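PDB 4PEV: membrane lipoprotein family protein from Aeropyrum pernix, which probably serves as the membrane-anchored solute-binding component of an ABC transporter and holds adenosine in its cleft. Local coordinates for residues M99-R108 with W122-Y133; S154-V162 with G297-A308. All blocks are in the same frame, centred on the assembly; numbering follows the deposited sequence.

Interaction 1. Residues M99-R108 with W122-Y133; sequences MESVLDAASR and WQEPLEKVAPRY
V129 pushes its two methyl branches into a hollow of helix 99-108 formed by E100, L103, D104 and S107, a knob in a hole. With CG1 anti to the backbone N (chi1 170°), the valine spreads its two methyls within the hole: CG1 lies 4.1 Å from L103 CG, while CG2 meets E100 CG at 3.9 Å. The reverse bump is E100, whose extended chain drops among P125, K128, V129 and R132. L103 CD2 rests 4.0 Å from L126 CA, one turn back from V129 on helix 123-132, and P125 CB packs against E100 CA at 4.1 Å. The W122 indole closes this end, with the selenium of selenomethionine M99 (SE) standing 4.3 Å over the centroid of its six-membered ring, a Met-aromatic contact. At the rim of the same ring, M99 O lies in plane beside CZ3.

The two helices are consecutive crossovers of a Rossmann-like beta-alpha-beta array, running side by side on one face of the parallel sheet, with axes approaching to 9.3 Å and crossing at -36°. L103, W122 and L126 also rest on L117 of strand 114-118 between them.

At the far end Y133 lies flat against helix 99-108, its ring face receiving S107 CB, 3.7 Å from the centroid. S107 OG bonds to L103 O and to Y138 OH. Where the ring ends, Y133 OH gives a weak hydrogen bond to D104 OD1 (2.9 Å). The outer seam is charged: R132 splits its guanidinium between two acids one helical turn apart. NH2 makes a weak, bent bond within a salt bridge to E100 OE1, the E100 carboxylate turned 68° from the guanidinium plane; NH1 forms a salt bridge to D104 OD2, modelled implausibly short and doubtful in detail.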
loop_
_atom_site.group_PDB
_atom_site.type_symbol
_atom_site.label_atom_id
_atom_site.label_comp_id
_atom_site.label_asym_id
_atom_site.label_seq_id
_atom_site.Cartn_x
_atom_site.Cartn_y
_atom_site.Cartn_z
HETATM N N MSE C 99 -9.954 -2.107 21.201
HETATM C CA MSE C 99 -8.879 -1.198 20.814
HETATM C C MSE C 99 -8.753 -0.023 21.723
HETATM O O MSE C 99 -7.648 0.330 22.115
HETATM C CB MSE C 99 -9.109 -0.689 19.398
HETATM C CG MSE C 99 -8.821 -1.798 18.384
HETATM SE SE MSE C 99 -8.683 -1.094 16.542
HETATM C CE MSE C 99 -10.597 -1.222 16.086
ATOM N N GLU C 100 -9.885 0.587 22.078
ATOM C CA GLU C 100 -9.872 1.812 22.891
ATOM C C GLU C 100 -9.350 1.570 24.305
ATOM O O GLU C 100 -8.562 2.366 24.829
ATOM C CB GLU C 100 -11.262 2.452 22.969
ATOM C CG GLU C 100 -11.235 3.892 23.489
ATOM C CD GLU C 100 -12.602 4.410 23.921
ATOM O OE1 GLU C 100 -12.645 5.432 24.653
ATOM O OE2 GLU C 100 -13.629 3.805 23.528
ATOM N N SER C 101 -9.805 0.481 24.915
ATOM C CA SER C 101 -9.389 0.113 26.257
ATOM C C SER C 101 -7.898 -0.161 26.356
ATOM O O SER C 101 -7.238 0.196 27.333
ATOM C CB SER C 101 -10.125 -1.129 26.700
ATOM O OG SER C 101 -9.713 -1.429 28.013
ATOM N N VAL C 102 -7.390 -0.820 25.329
ATOM C CA VAL C 102 -5.982 -1.173 25.207
ATOM C C VAL C 102 -5.106 0.071 24.994
ATOM O O VAL C 102 -3.984 0.191 25.542
ATOM C CB VAL C 102 -5.840 -2.206 24.052
ATOM C CG1 VAL C 102 -4.507 -2.122 23.338
ATOM C CG2 VAL C 102 -6.084 -3.596 24.592
ATOM N N LEU C 103 -5.613 0.993 24.181
ATOM C CA LEU C 103 -4.910 2.241 23.920
ATOM C C LEU C 103 -4.904 3.122 25.166
ATOM O O LEU C 103 -3.918 3.787 25.465
ATOM C CB LEU C 103 -5.566 2.962 22.749
ATOM C CG LEU C 103 -4.973 4.307 22.334
ATOM C CD1 LEU C 103 -3.469 4.212 22.158
ATOM C CD2 LEU C 103 -5.642 4.771 21.063
ATOM N N ASP C 104 -6.011 3.089 25.898
ATOM C CA ASP C 104 -6.175 3.856 27.136
ATOM C C ASP C 104 -5.236 3.354 28.242
ATOM O O ASP C 104 -4.596 4.144 28.922
ATOM C CB ASP C 104 -7.657 3.806 27.578
ATOM C CG ASP C 104 -7.987 4.821 28.660
ATOM O OD1 ASP C 104 -7.868 4.470 29.857
ATOM O OD2 ASP C 104 -8.379 5.965 28.323
ATOM N N ALA C 105 -5.139 2.032 28.377
ATOM C CA ALA C 105 -4.293 1.404 29.393
ATOM C C ALA C 105 -2.805 1.592 29.143
ATOM O O ALA C 105 -2.040 1.712 30.088
ATOM C CB ALA C 105 -4.612 -0.086 29.495
ATOM N N ALA C 106 -2.395 1.594 27.880
ATOM C CA ALA C 106 -0.999 1.827 27.545
ATOM C C ALA C 106 -0.582 3.278 27.801
ATOM O O ALA C 106 0.566 3.553 28.169
ATOM C CB ALA C 106 -0.745 1.446 26.097
ATOM N N SER C 107 -1.508 4.205 27.586
ATOM C CA SER C 107 -1.261 5.611 27.858
ATOM C C SER C 107 -1.195 5.825 29.375
ATOM O O SER C 107 -0.271 6.454 29.901
ATOM C CB SER C 107 -2.387 6.455 27.257
ATOM O OG SER C 107 -2.617 6.115 25.896
ATOM N N ARG C 108 -2.192 5.271 30.054
ATOM C CA ARG C 108 -2.247 5.165 31.514
ATOM C C ARG C 108 -0.959 4.612 32.162
ATOM O O ARG C 108 -0.636 4.981 33.282
ATOM C CB ARG C 108 -3.433 4.246 31.874
ATOM C CG ARG C 108 -3.812 4.176 33.337
ATOM C CD ARG C 108 -4.570 5.417 33.760
ATOM N NE ARG C 108 -4.401 5.700 35.186
ATOM C CZ ARG C 108 -4.910 6.765 35.804
ATOM N NH1 ARG C 108 -5.635 7.663 35.125
ATOM N NH2 ARG C 108 -4.699 6.934 37.106
ATOM N N TRP C 122 -7.358 2.963 14.065
ATOM C CA TRP C 122 -6.982 3.628 15.317
ATOM C C TRP C 122 -7.456 5.083 15.439
ATOM O O TRP C 122 -7.356 5.680 16.502
ATOM C CB TRP C 122 -5.454 3.614 15.458
ATOM C CG TRP C 122 -4.905 2.304 15.885
ATOM C CD1 TRP C 122 -4.068 1.498 15.180
ATOM C CD2 TRP C 122 -5.158 1.639 17.127
ATOM N NE1 TRP C 122 -3.788 0.367 15.905
ATOM C CE2 TRP C 122 -4.438 0.432 17.107
ATOM C CE3 TRP C 122 -5.918 1.959 18.263
ATOM C CZ2 TRP C 122 -4.455 -0.462 18.166
ATOM C CZ3 TRP C 122 -5.927 1.075 19.327
ATOM C CH2 TRP C 122 -5.206 -0.124 19.271
ATOM N N GLN C 123 -7.958 5.651 14.353
ATOM C CA GLN C 123 -8.309 7.061 14.317
ATOM C C GLN C 123 -9.469 7.397 15.235
ATOM O O GLN C 123 -9.430 8.387 15.935
ATOM C CB GLN C 123 -8.677 7.467 12.906
ATOM C CG GLN C 123 -8.618 8.949 12.682
ATOM C CD GLN C 123 -9.322 9.333 11.412
ATOM O OE1 GLN C 123 -8.773 9.224 10.313
ATOM N NE2 GLN C 123 -10.556 9.769 11.552
ATOM N N GLU C 124 -10.505 6.576 15.207
ATOM C CA GLU C 124 -11.654 6.747 16.088
ATOM C C GLU C 124 -11.248 6.656 17.562
ATOM O O GLU C 124 -11.467 7.608 18.301
ATOM C CB GLU C 124 -12.724 5.705 15.760
ATOM C CG GLU C 124 -13.932 6.222 15.002
ATOM C CD GLU C 124 -15.207 6.041 15.803
ATOM O OE1 GLU C 124 -16.204 5.543 15.221
ATOM O OE2 GLU C 124 -15.198 6.363 17.020
ATOM N N PRO C 125 -10.640 5.526 17.995
ATOM C CA PRO C 125 -10.261 5.427 19.394
ATOM C C PRO C 125 -9.285 6.494 19.869
ATOM O O PRO C 125 -9.347 6.895 21.025
ATOM C CB PRO C 125 -9.602 4.048 19.478
ATOM C CG PRO C 125 -10.223 3.272 18.390
ATOM C CD PRO C 125 -10.340 4.268 17.287
ATOM N N LEU C 126 -8.384 6.928 18.996
ATOM C CA LEU C 126 -7.382 7.941 19.362
ATOM C C LEU C 126 -7.997 9.324 19.582
ATOM O O LEU C 126 -7.609 10.030 20.505
ATOM C CB LEU C 126 -6.290 8.035 18.294
ATOM C CG LEU C 126 -5.187 9.043 18.578
ATOM C CD1 LEU C 126 -4.337 8.601 19.753
ATOM C CD2 LEU C 126 -4.314 9.200 17.353
ATOM N N GLU C 127 -8.936 9.703 18.713
ATOM C CA GLU C 127 -9.673 10.973 18.830
ATOM C C GLU C 127 -10.250 11.142 20.242
ATOM O O GLU C 127 -10.303 12.245 20.769
ATOM C CB GLU C 127 -10.794 11.053 17.763
ATOM C CG GLU C 127 -10.320 11.497 16.367
ATOM C CD GLU C 127 -11.336 11.275 15.232
ATOM O OE1 GLU C 127 -11.006 11.641 14.084
ATOM O OE2 GLU C 127 -12.452 10.736 15.448
ATOM N N LYS C 128 -10.651 10.026 20.839
ATOM C CA LYS C 128 -11.180 9.971 22.195
ATOM C C LYS C 128 -10.096 9.950 23.274
ATOM O O LYS C 128 -10.224 10.632 24.296
ATOM C CB LYS C 128 -12.041 8.715 22.344
ATOM C CG LYS C 128 -13.224 8.688 21.393
ATOM C CD LYS C 128 -14.040 7.412 21.524
ATOM C CE LYS C 128 -15.500 7.657 21.161
ATOM N NZ LYS C 128 -16.024 6.517 20.362
ATOM N N VAL C 129 -9.041 9.161 23.052
ATOM C CA VAL C 129 -8.034 8.891 24.085
ATOM C C VAL C 129 -6.986 10.005 24.236
ATOM O O VAL C 129 -6.610 10.366 25.366
ATOM C CB VAL C 129 -7.323 7.548 23.823
ATOM C CG1 VAL C 129 -6.125 7.373 24.745
ATOM C CG2 VAL C 129 -8.288 6.387 23.995
ATOM N N ALA C 130 -6.518 10.527 23.100
ATOM C CA ALA C 130 -5.471 11.535 23.064
ATOM C C ALA C 130 -5.710 12.728 23.980
ATOM O O ALA C 130 -4.784 13.142 24.674
ATOM C CB ALA C 130 -5.247 12.008 21.647
ATOM N N PRO C 131 -6.932 13.306 23.983
ATOM C CA PRO C 131 -7.114 14.461 24.884
ATOM C C PRO C 131 -7.080 14.121 26.389
ATOM O O PRO C 131 -6.637 14.956 27.163
ATOM C CB PRO C 131 -8.471 15.040 24.457
ATOM C CG PRO C 131 -9.183 13.900 23.818
ATOM C CD PRO C 131 -8.111 13.110 23.121
ATOM N N ARG C 132 -7.519 12.924 26.791
ATOM C CA ARG C 132 -7.328 12.446 28.181
ATOM C C ARG C 132 -5.867 12.315 28.676
ATOM O O ARG C 132 -5.645 12.320 29.870
ATOM C CB ARG C 132 -7.960 11.075 28.390
ATOM C CG ARG C 132 -9.444 10.990 28.137
ATOM C CD ARG C 132 -9.950 9.648 28.618
ATOM N NE ARG C 132 -10.827 9.033 27.633
ATOM C CZ ARG C 132 -11.119 7.730 27.576
ATOM N NH1 ARG C 132 -10.607 6.873 28.457
ATOM N NH2 ARG C 132 -11.931 7.272 26.623
ATOM N N TYR C 133 -4.887 12.137 27.791
ATOM C CA TYR C 133 -3.474 12.003 28.221
ATOM C C TYR C 133 -2.590 12.969 27.454
ATOM O O TYR C 133 -1.793 12.550 26.625
ATOM C CB TYR C 133 -2.968 10.576 28.011
ATOM C CG TYR C 133 -3.818 9.527 28.676
ATOM C CD1 TYR C 133 -3.598 9.169 29.987
ATOM C CD2 TYR C 133 -4.831 8.893 27.986
ATOM C CE1 TYR C 133 -4.371 8.215 30.606
ATOM C CE2 TYR C 133 -5.612 7.933 28.592
ATOM C CZ TYR C 133 -5.371 7.600 29.904
ATOM O OH TYR C 133 -6.129 6.653 30.529
#

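Interaction 2. Residues S154-V162 with G297-A308; sequences SYLFREQEV and GLKRVDVAVYTA. With ADN (adenosine), chain F.
F157 lies under the aliphatic part of K299, whose CG sits 3.8 Å from the ring centroid, directly over the face in a CH-pi contact. The far end of the ring reaches the start of helix 301-308, with CE1 4.4 Å from V301 CG2. Along the strand, Y155 lies against the same helix: CD2 meets A304 CB at 4.0 Å, and CE1 meets A308 CB at 3.8 Å, small methyls that let the ring come close. K299 leaves its backbone with CG anti to N (chi1 -177°), then bends at chi2 and chi3, carrying NZ beyond the ring to the polar edge. Without this ring, as with an alanine here, the aliphatic part of K299 is likely to lose its flat support and become freer to turn. NZ donates to the anti lone pair of E159 OE2 (2.7 Å), forms a salt bridge with D142, and binds adenosine O2' at 3.1 Å, with a weaker bond to O3'. E159 is itself steadied by R200 through its other oxygen. Both segments cross between the two sheets, in opposite directions, two of the three hinge crossings of a type I periplasmic binding protein beside its ligand cleft.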
loop_
_atom_site.group_PDB
_atom_site.type_symbol
_atom_site.label_atom_id
_atom_site.label_comp_id
_atom_site.label_asym_id
_atom_site.label_seq_id
_atom_site.Cartn_x
_atom_site.Cartn_y
_atom_site.Cartn_z
ATOM N N SER C 154 0.277 12.946 12.974
ATOM C CA SER C 154 -0.355 12.103 11.958
ATOM C C SER C 154 0.529 11.985 10.708
ATOM O O SER C 154 1.098 12.980 10.245
ATOM C CB SER C 154 -1.700 12.701 11.552
ATOM O OG SER C 154 -2.638 12.707 12.624
ATOM N N TYR C 155 0.642 10.772 10.166
ATOM C CA TYR C 155 1.342 10.527 8.901
ATOM C C TYR C 155 0.356 9.955 7.878
ATOM O O TYR C 155 -0.093 8.816 7.992
ATOM C CB TYR C 155 2.530 9.594 9.111
ATOM C CG TYR C 155 3.670 10.212 9.915
ATOM C CD1 TYR C 155 3.611 10.289 11.302
ATOM C CD2 TYR C 155 4.806 10.704 9.288
ATOM C CE1 TYR C 155 4.650 10.843 12.042
ATOM C CE2 TYR C 155 5.846 11.265 10.010
ATOM C CZ TYR C 155 5.774 11.332 11.393
ATOM O OH TYR C 155 6.817 11.898 12.129
ATOM N N LEU C 156 -0.011 10.791 6.910
ATOM C CA LEU C 156 -0.946 10.433 5.854
ATOM C C LEU C 156 -0.181 10.287 4.576
ATOM O O LEU C 156 0.800 11.001 4.368
ATOM C CB LEU C 156 -1.940 11.557 5.613
ATOM C CG LEU C 156 -3.136 11.605 6.541
ATOM C CD1 LEU C 156 -3.804 12.961 6.385
ATOM C CD2 LEU C 156 -4.091 10.459 6.228
ATOM N N PHE C 157 -0.637 9.388 3.706
ATOM C CA PHE C 157 -0.063 9.271 2.371
ATOM C C PHE C 157 -1.068 9.732 1.333
ATOM O O PHE C 157 -2.270 9.770 1.588
ATOM C CB PHE C 157 0.382 7.842 2.089
ATOM C CG PHE C 157 1.500 7.367 2.976
ATOM C CD1 PHE C 157 1.231 6.845 4.234
ATOM C CD2 PHE C 157 2.809 7.427 2.550
ATOM C CE1 PHE C 157 2.256 6.405 5.052
ATOM C CE2 PHE C 157 3.843 6.988 3.361
ATOM C CZ PHE C 157 3.566 6.475 4.613
ATOM N N ARG C 158 -0.561 10.108 0.170
ATOM C CA ARG C 158 -1.412 10.485 -0.945
ATOM C C ARG C 158 -1.404 9.317 -1.936
ATOM O O ARG C 158 -0.696 9.348 -2.948
ATOM C CB ARG C 158 -0.903 11.791 -1.569
ATOM C CG ARG C 158 -0.917 12.993 -0.623
ATOM C CD ARG C 158 -0.575 14.294 -1.352
ATOM N NE ARG C 158 0.795 14.286 -1.871
ATOM C CZ ARG C 158 1.885 14.561 -1.152
ATOM N NH1 ARG C 158 1.788 14.906 0.134
ATOM N NH2 ARG C 158 3.087 14.496 -1.724
ATOM N N GLU C 159 -2.192 8.289 -1.615
ATOM C CA GLU C 159 -2.180 7.013 -2.332
ATOM C C GLU C 159 -2.626 7.129 -3.776
ATOM O O GLU C 159 -2.256 6.309 -4.607
ATOM C CB GLU C 159 -3.085 5.989 -1.643
ATOM C CG GLU C 159 -2.529 5.397 -0.362
ATOM C CD GLU C 159 -2.783 6.240 0.875
ATOM O OE1 GLU C 159 -3.423 7.308 0.786
ATOM O OE2 GLU C 159 -2.339 5.817 1.961
ATOM N N GLN C 160 -3.435 8.134 -4.078
ATOM C CA GLN C 160 -3.828 8.397 -5.456
ATOM C C GLN C 160 -2.584 8.483 -6.348
ATOM O O GLN C 160 -2.567 7.988 -7.490
ATOM C CB GLN C 160 -4.633 9.699 -5.564
ATOM C CG GLN C 160 -5.820 9.818 -4.608
ATOM C CD GLN C 160 -5.576 10.773 -3.439
ATOM O OE1 GLN C 160 -4.527 10.751 -2.791
ATOM N NE2 GLN C 160 -6.556 11.619 -3.168
ATOM N N GLU C 161 -1.536 9.096 -5.810
ATOM C CA GLU C 161 -0.371 9.411 -6.600
ATOM C C GLU C 161 0.267 8.125 -7.115
ATOM O O GLU C 161 0.390 7.947 -8.332
ATOM C CB GLU C 161 0.612 10.290 -5.804
ATOM C CG GLU C 161 0.019 11.648 -5.401
ATOM C CD GLU C 161 1.020 12.641 -4.801
ATOM O OE1 GLU C 161 2.237 12.363 -4.732
ATOM O OE2 GLU C 161 0.574 13.730 -4.385
ATOM N N VAL C 162 0.619 7.210 -6.210
ATOM C CA VAL C 162 1.265 5.945 -6.608
ATOM C C VAL C 162 0.319 4.948 -7.335
ATOM O O VAL C 162 0.729 4.293 -8.290
ATOM C CB VAL C 162 1.974 5.267 -5.408
ATOM C CG1 VAL C 162 0.979 4.590 -4.471
ATOM C CG2 VAL C 162 3.010 4.265 -5.888
ATOM N N GLY C 297 3.785 -1.270 -5.921
ATOM C CA GLY C 297 3.630 0.081 -5.378
ATOM C C GLY C 297 4.288 0.122 -4.006
ATOM O O GLY C 297 4.119 -0.801 -3.213
ATOM N N LEU C 298 5.053 1.168 -3.717
ATOM C CA LEU C 298 5.738 1.259 -2.425
ATOM C C LEU C 298 5.084 2.293 -1.573
ATOM O O LEU C 298 4.694 3.337 -2.062
ATOM C CB LEU C 298 7.198 1.663 -2.581
ATOM C CG LEU C 298 8.055 0.721 -3.402
ATOM C CD1 LEU C 298 9.384 1.398 -3.685
ATOM C CD2 LEU C 298 8.247 -0.601 -2.677
ATOM N N LYS C 299 4.988 1.995 -0.286
ATOM C CA LYS C 299 4.505 2.938 0.704
ATOM C C LYS C 299 5.486 2.866 1.852
ATOM O O LYS C 299 5.626 1.814 2.482
ATOM C CB LYS C 299 3.103 2.554 1.152
ATOM C CG LYS C 299 2.492 3.535 2.132
ATOM C CD LYS C 299 1.001 3.795 1.878
ATOM C CE LYS C 299 0.099 3.003 2.801
ATOM N NZ LYS C 299 -1.334 3.381 2.631
ATOM N N ARG C 300 6.187 3.968 2.105
ATOM C CA ARG C 300 7.284 3.967 3.067
ATOM C C ARG C 300 6.813 4.182 4.500
ATOM O O ARG C 300 7.201 5.145 5.166
ATOM C CB ARG C 300 8.331 4.999 2.670
ATOM C CG ARG C 300 8.887 4.805 1.262
ATOM C CD ARG C 300 9.354 3.372 1.012
ATOM N NE ARG C 300 10.348 2.960 1.996
ATOM C CZ ARG C 300 11.653 3.173 1.882
ATOM N NH1 ARG C 300 12.144 3.774 0.820
ATOM N NH2 ARG C 300 12.477 2.774 2.831
ATOM N N VAL C 301 6.010 3.231 4.973
ATOM C CA VAL C 301 5.539 3.209 6.352
ATOM C C VAL C 301 6.706 3.113 7.344
ATOM O O VAL C 301 6.639 3.629 8.466
ATOM C CB VAL C 301 4.584 2.018 6.574
ATOM C CG1 VAL C 301 4.169 1.900 8.039
ATOM C CG2 VAL C 301 3.351 2.166 5.705
ATOM N N ASP C 302 7.767 2.433 6.920
ATOM C CA ASP C 302 8.971 2.274 7.726
ATOM C C ASP C 302 9.627 3.603 8.015
ATOM O O ASP C 302 10.123 3.818 9.119
ATOM C CB ASP C 302 9.955 1.322 7.048
ATOM C CG ASP C 302 10.322 1.744 5.634
ATOM O OD1 ASP C 302 9.435 2.152 4.838
ATOM O OD2 ASP C 302 11.523 1.646 5.316
ATOM N N VAL C 303 9.593 4.508 7.042
ATOM C CA VAL C 303 10.179 5.826 7.221
ATOM C C VAL C 303 9.297 6.652 8.142
ATOM O O VAL C 303 9.804 7.355 9.001
ATOM C CB VAL C 303 10.423 6.538 5.871
ATOM C CG1 VAL C 303 10.895 7.963 6.076
ATOM C CG2 VAL C 303 11.446 5.760 5.058
ATOM N N ALA C 304 7.983 6.566 7.989
ATOM C CA ALA C 304 7.074 7.228 8.939
ATOM C C ALA C 304 7.446 6.842 10.363
ATOM O O ALA C 304 7.837 7.703 11.154
ATOM C CB ALA C 304 5.620 6.856 8.665
ATOM N N VAL C 305 7.359 5.543 10.657
ATOM C CA VAL C 305 7.609 5.012 11.999
ATOM C C VAL C 305 8.981 5.419 12.496
ATOM O O VAL C 305 9.120 5.844 13.643
ATOM C CB VAL C 305 7.532 3.468 12.038
ATOM C CG1 VAL C 305 8.058 2.911 13.357
ATOM C CG2 VAL C 305 6.110 2.991 11.816
ATOM N N TYR C 306 9.986 5.276 11.635
ATOM C CA TYR C 306 11.366 5.615 11.994
ATOM C C TYR C 306 11.558 7.128 12.258
ATOM O O TYR C 306 12.258 7.516 13.193
ATOM C CB TYR C 306 12.343 5.146 10.897
ATOM C CG TYR C 306 13.772 5.486 11.229
ATOM C CD1 TYR C 306 14.514 4.654 12.035
ATOM C CD2 TYR C 306 14.357 6.668 10.788
ATOM C CE1 TYR C 306 15.814 4.965 12.378
ATOM C CE2 TYR C 306 15.649 6.990 11.132
ATOM C CZ TYR C 306 16.370 6.129 11.926
ATOM O OH TYR C 306 17.664 6.403 12.292
ATOM N N THR C 307 10.945 7.969 11.430
ATOM C CA THR C 307 10.993 9.409 11.611
ATOM C C THR C 307 10.299 9.811 12.907
ATOM O O THR C 307 10.845 10.555 13.702
ATOM C CB THR C 307 10.351 10.121 10.397
ATOM O OG1 THR C 307 11.194 9.921 9.250
ATOM C CG2 THR C 307 10.176 11.611 10.643
ATOM N N ALA C 308 9.099 9.303 13.136
ATOM C CA ALA C 308 8.375 9.616 14.383
ATOM C C ALA C 308 9.135 9.211 15.659
ATOM O O ALA C 308 9.030 9.879 16.689
ATOM C CB ALA C 308 6.999 8.967 14.369
HETATM O "O5'" ADN F . -2.157 -3.491 1.633
HETATM C "C5'" ADN F . -2.788 -2.359 1.003
HETATM C "C4'" ADN F . -3.180 -1.215 1.944
HETATM O "O4'" ADN F . -4.195 -1.606 2.872
HETATM C "C3'" ADN F . -2.079 -0.630 2.823
HETATM O "O3'" ADN F . -1.244 0.289 2.111
HETATM C "C2'" ADN F . -2.880 0.017 3.949
HETATM O "O2'" ADN F . -3.374 1.321 3.615
HETATM C "C1'" ADN F . -4.039 -0.930 4.116
HETATM N N9 ADN F . -3.761 -1.937 5.157
HETATM C C8 ADN F . -3.022 -3.066 5.035
HETATM N N7 ADN F . -2.995 -3.766 6.200
HETATM C C5 ADN F . -3.742 -3.068 7.082
HETATM C C6 ADN F . -4.148 -3.207 8.497
HETATM N N6 ADN F . -3.728 -4.268 9.213
HETATM N N1 ADN F . -4.930 -2.244 9.044
HETATM C C2 ADN F . -5.349 -1.168 8.343
HETATM N N3 ADN F . -5.020 -0.975 7.060
HETATM C C4 ADN F . -4.237 -1.864 6.391
#

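In the fold
Interactions 1 and 2 lie 22 Å apart between centres, with their nearest atoms about 6 Å apart and no touch. Strand 137-141 joins them: L126 and V129 of interaction 1 rest on Y138, whereas A308 and A304 of interaction 2 rest on A139 and I141, so the two contacts pack on opposite faces of the same sheet. Both lead toward adenosine, unequally. Interaction 2 supplies K299, which bonds the ribose directly and has the D142 side chain about 3 Å away. Interaction 1 ends in W122, whose side chain is about 7 Å from adenosine and about 4 Å from that of D60, an adenosine-binding residue, placing it in a second shell.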